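Local coordinates for NAD(P)-dependent oxidoreductase (Pseudomonas putida, PDB 7A3W), which probably uses NADPH to reduce imines, and is thought to carry out conjugate reduction and reductive amination as well, at residues B[8-13]-B[33-38]. Residues are numbered along the deposited sequence; the frame is centred on the assembly and turned at random.
With NDP (NADPH dihydro-nicotinamide-adenine-dinucleotide phosphate), chain F.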
loop_
_atom_site.group_PDB
_atom_site.type_symbol
_atom_site.label_atom_id
_atom_site.label_comp_id
_atom_site.label_asym_id
_atom_site.label_seq_id
_atom_site.Cartn_x
_atom_site.Cartn_y
_atom_site.Cartn_z
ATOM N N LYS B 8 -31.085 25.656 4.849
ATOM C CA LYS B 8 -30.046 24.766 5.431
ATOM C C LYS B 8 -29.537 25.435 6.696
ATOM O O LYS B 8 -29.439 26.651 6.770
ATOM C CB LYS B 8 -28.970 24.480 4.381
ATOM C CG LYS B 8 -29.511 23.772 3.147
ATOM C CD LYS B 8 -28.615 22.721 2.571
ATOM C CE LYS B 8 -29.300 21.890 1.507
ATOM N NZ LYS B 8 -29.121 22.516 0.178
ATOM N N PRO B 9 -29.237 24.666 7.758
ATOM C CA PRO B 9 -28.838 25.257 9.034
ATOM C C PRO B 9 -27.393 25.776 9.011
ATOM O O PRO B 9 -26.686 25.546 8.053
ATOM C CB PRO B 9 -28.962 24.071 9.988
ATOM C CG PRO B 9 -28.568 22.899 9.108
ATOM C CD PRO B 9 -29.227 23.199 7.773
ATOM N N SER B 10 -27.008 26.506 10.048
ATOM C CA SER B 10 -25.661 27.119 10.151
ATOM C C SER B 10 -24.659 26.052 10.583
ATOM O O SER B 10 -25.018 25.183 11.415
ATOM C CB SER B 10 -25.635 28.304 11.080
ATOM O OG SER B 10 -24.300 28.826 11.188
ATOM N N VAL B 11 -23.448 26.116 10.023
ATOM C CA VAL B 11 -22.308 25.275 10.465
ATOM C C VAL B 11 -21.148 26.212 10.758
ATOM O O VAL B 11 -20.998 27.152 10.023
ATOM C CB VAL B 11 -21.934 24.239 9.406
ATOM C CG1 VAL B 11 -20.836 23.331 9.917
ATOM C CG2 VAL B 11 -23.159 23.442 8.984
ATOM N N SER B 12 -20.358 25.912 11.776
ATOM C CA SER B 12 -19.119 26.660 12.081
ATOM C C SER B 12 -17.915 25.752 11.785
ATOM O O SER B 12 -18.017 24.533 11.983
ATOM C CB SER B 12 -19.110 27.180 13.489
ATOM O OG SER B 12 -20.144 28.144 13.707
ATOM N N VAL B 13 -16.861 26.330 11.221
ATOM C CA VAL B 13 -15.571 25.646 10.940
ATOM C C VAL B 13 -14.498 26.469 11.639
ATOM O O VAL B 13 -14.419 27.675 11.383
ATOM C CB VAL B 13 -15.316 25.503 9.427
ATOM C CG1 VAL B 13 -13.936 24.927 9.126
ATOM C CG2 VAL B 13 -16.427 24.687 8.746
ATOM N N GLY B 33 -25.215 28.056 5.568
ATOM C CA GLY B 33 -24.637 29.231 6.227
ATOM C C GLY B 33 -23.363 28.773 6.902
ATOM O O GLY B 33 -23.384 27.675 7.512
ATOM N N VAL B 34 -22.258 29.465 6.702
ATOM C CA VAL B 34 -21.005 29.019 7.367
ATOM C C VAL B 34 -20.428 30.197 8.122
ATOM O O VAL B 34 -20.195 31.213 7.492
ATOM C CB VAL B 34 -19.973 28.437 6.392
ATOM C CG1 VAL B 34 -18.725 27.997 7.143
ATOM C CG2 VAL B 34 -20.541 27.292 5.593
ATOM N N THR B 35 -20.124 29.983 9.398
ATOM C CA THR B 35 -19.317 30.905 10.212
ATOM C C THR B 35 -17.944 30.277 10.368
ATOM O O THR B 35 -17.875 29.113 10.794
ATOM C CB THR B 35 -19.984 31.201 11.557
ATOM O OG1 THR B 35 -21.196 31.911 11.294
ATOM C CG2 THR B 35 -19.089 32.004 12.476
ATOM N N VAL B 36 -16.894 31.028 10.059
ATOM C CA VAL B 36 -15.517 30.481 10.135
ATOM C C VAL B 36 -14.772 31.224 11.217
ATOM O O VAL B 36 -15.142 32.354 11.549
ATOM C CB VAL B 36 -14.801 30.558 8.779
ATOM C CG1 VAL B 36 -15.521 29.733 7.737
ATOM C CG2 VAL B 36 -14.665 32.003 8.310
ATOM N N TRP B 37 -13.745 30.576 11.739
ATOM C CA TRP B 37 -12.785 31.226 12.657
ATOM C C TRP B 37 -11.422 30.646 12.346
ATOM O O TRP B 37 -11.328 29.443 12.070
ATOM C CB TRP B 37 -13.132 31.002 14.127
ATOM C CG TRP B 37 -12.073 31.562 15.026
ATOM C CD1 TRP B 37 -11.972 32.868 15.408
ATOM C CD2 TRP B 37 -10.938 30.884 15.595
ATOM N NE1 TRP B 37 -10.868 33.039 16.197
ATOM C CE2 TRP B 37 -10.210 31.848 16.321
ATOM C CE3 TRP B 37 -10.457 29.572 15.563
ATOM C CZ2 TRP B 37 -9.053 31.532 17.035
ATOM C CZ3 TRP B 37 -9.300 29.267 16.252
ATOM C CH2 TRP B 37 -8.600 30.237 16.974
ATOM N N ASN B 38 -10.386 31.467 12.439
ATOM C CA ASN B 38 -8.998 30.987 12.291
ATOM C C ASN B 38 -8.105 31.840 13.171
ATOM O O ASN B 38 -8.414 33.024 13.330
ATOM C CB ASN B 38 -8.513 31.051 10.839
ATOM C CG ASN B 38 -7.232 30.274 10.620
ATOM O OD1 ASN B 38 -7.181 29.078 10.876
ATOM N ND2 ASN B 38 -6.203 30.936 10.108
HETATM P PA NDP F . -2.487 23.428 8.010
HETATM O O1A NDP F . -2.813 23.882 6.616
HETATM O O2A NDP F . -1.089 23.526 8.575
HETATM O O5B NDP F . -3.477 24.225 8.982
HETATM C C5B NDP F . -3.273 24.196 10.407
HETATM C C4B NDP F . -4.410 24.967 11.024
HETATM O O4B NDP F . -4.277 24.952 12.475
HETATM C C3B NDP F . -4.502 26.444 10.624
HETATM O O3B NDP F . -5.860 26.820 10.667
HETATM C C2B NDP F . -3.685 27.090 11.731
HETATM O O2B NDP F . -3.930 28.475 12.001
HETATM C C1B NDP F . -4.230 26.293 12.906
HETATM N N9A NDP F . -3.405 26.392 14.094
HETATM C C8A NDP F . -2.110 25.990 14.286
HETATM N N7A NDP F . -1.672 26.247 15.495
HETATM C C5A NDP F . -2.761 26.810 16.144
HETATM C C6A NDP F . -2.949 27.300 17.449
HETATM N N6A NDP F . -2.011 27.271 18.403
HETATM N N1A NDP F . -4.163 27.803 17.754
HETATM C C2A NDP F . -5.114 27.835 16.810
HETATM N N3A NDP F . -5.053 27.425 15.550
HETATM C C4A NDP F . -3.834 26.917 15.281
HETATM O O3 NDP F . -2.993 21.946 8.309
HETATM P PN NDP F . -4.118 21.121 7.498
HETATM O O1N NDP F . -3.390 20.463 6.387
HETATM O O2N NDP F . -5.272 22.013 7.151
HETATM O O5D NDP F . -4.478 20.003 8.564
HETATM C C5D NDP F . -5.400 20.212 9.655
HETATM C C4D NDP F . -5.656 18.884 10.321
HETATM O O4D NDP F . -6.318 17.982 9.392
HETATM C C3D NDP F . -4.409 18.139 10.831
HETATM O O3D NDP F . -4.659 17.641 12.138
HETATM C C2D NDP F . -4.196 17.075 9.771
HETATM O O2D NDP F . -3.478 15.962 10.287
HETATM C C1D NDP F . -5.626 16.767 9.321
HETATM N N1N NDP F . -5.728 16.275 7.913
HETATM C C2N NDP F . -5.254 16.992 6.836
HETATM C C3N NDP F . -5.203 16.447 5.568
HETATM C C7N NDP F . -4.691 17.191 4.381
HETATM O O7N NDP F . -4.569 16.567 3.327
HETATM N N7N NDP F . -4.418 18.484 4.440
HETATM C C4N NDP F . -5.747 15.090 5.348
HETATM C C5N NDP F . -6.246 14.437 6.532
HETATM C C6N NDP F . -6.327 15.055 7.692
HETATM P P2B NDP F . -3.106 29.536 11.101
HETATM O O1X NDP F . -1.656 29.066 11.180
HETATM O O2X NDP F . -3.726 29.597 9.722
HETATM O O3X NDP F . -3.368 30.783 11.919
HETATM O O HOH W 1 -27.554 28.418 7.274
HETATM O O HOH W 2 -23.264 31.212 9.919
#
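Val13 overlaps Val34 on the valine face of the sheet, its CG2 4.3 Å from Val34 CG1; Val11 shares that face, and Leu27 of helix 18-29 packs on both Val11 and Val34. Strand segments 10-13 and 33-37 run parallel, their axes at 24°. Val11 N donates to Gly33 O and Val13 N to Thr35 O, while Val11 O and Val13 O accept from Thr35 N and Trp37 N, each of the four bonds 3.0 Å long. The Ser12 CA also sits 3.0 Å from Thr35 O, a CA-H...O contact beside the amide bond on that same oxygen.

The face bearing Ser10, Ser12 and Thr35 is more polar, and Ala64 of helix 58-64 touches both Ser12 and Thr35 there. A chi1 of -64° sets Ser12 OG 3.7 Å from Thr35 CB, but its hydrogen bonds go to Ala61 O and Ser65 OG. Ser10 OG and Thr35 OG1, too far apart to bond directly, are bridged by a water, and Ser10 OG also meets Ser65. At the start of the pair, a second water links Lys8 O to Gly33 N.

Just past the second strand, Asn38 grips the NADPH: its OD1 accepts from the ribose O3B at 2.6 Å and from Leu16 N, while ND2 donates to the phosphate O2X with an N-H...O angle of 175° and also bonds Ser40 O. An alanine here would probably leave the ribose hydroxyl and phosphate oxygen without these partners and weaken the hold on the cofactor. This is the first beta-alpha-beta unit of a Rossmann fold; Arg39 and Ser40 also bond the cofactor, and ND2 offers the 2'-phosphate an N-H donor where a carboxylate would likely repel it, which fits the bound NADPH.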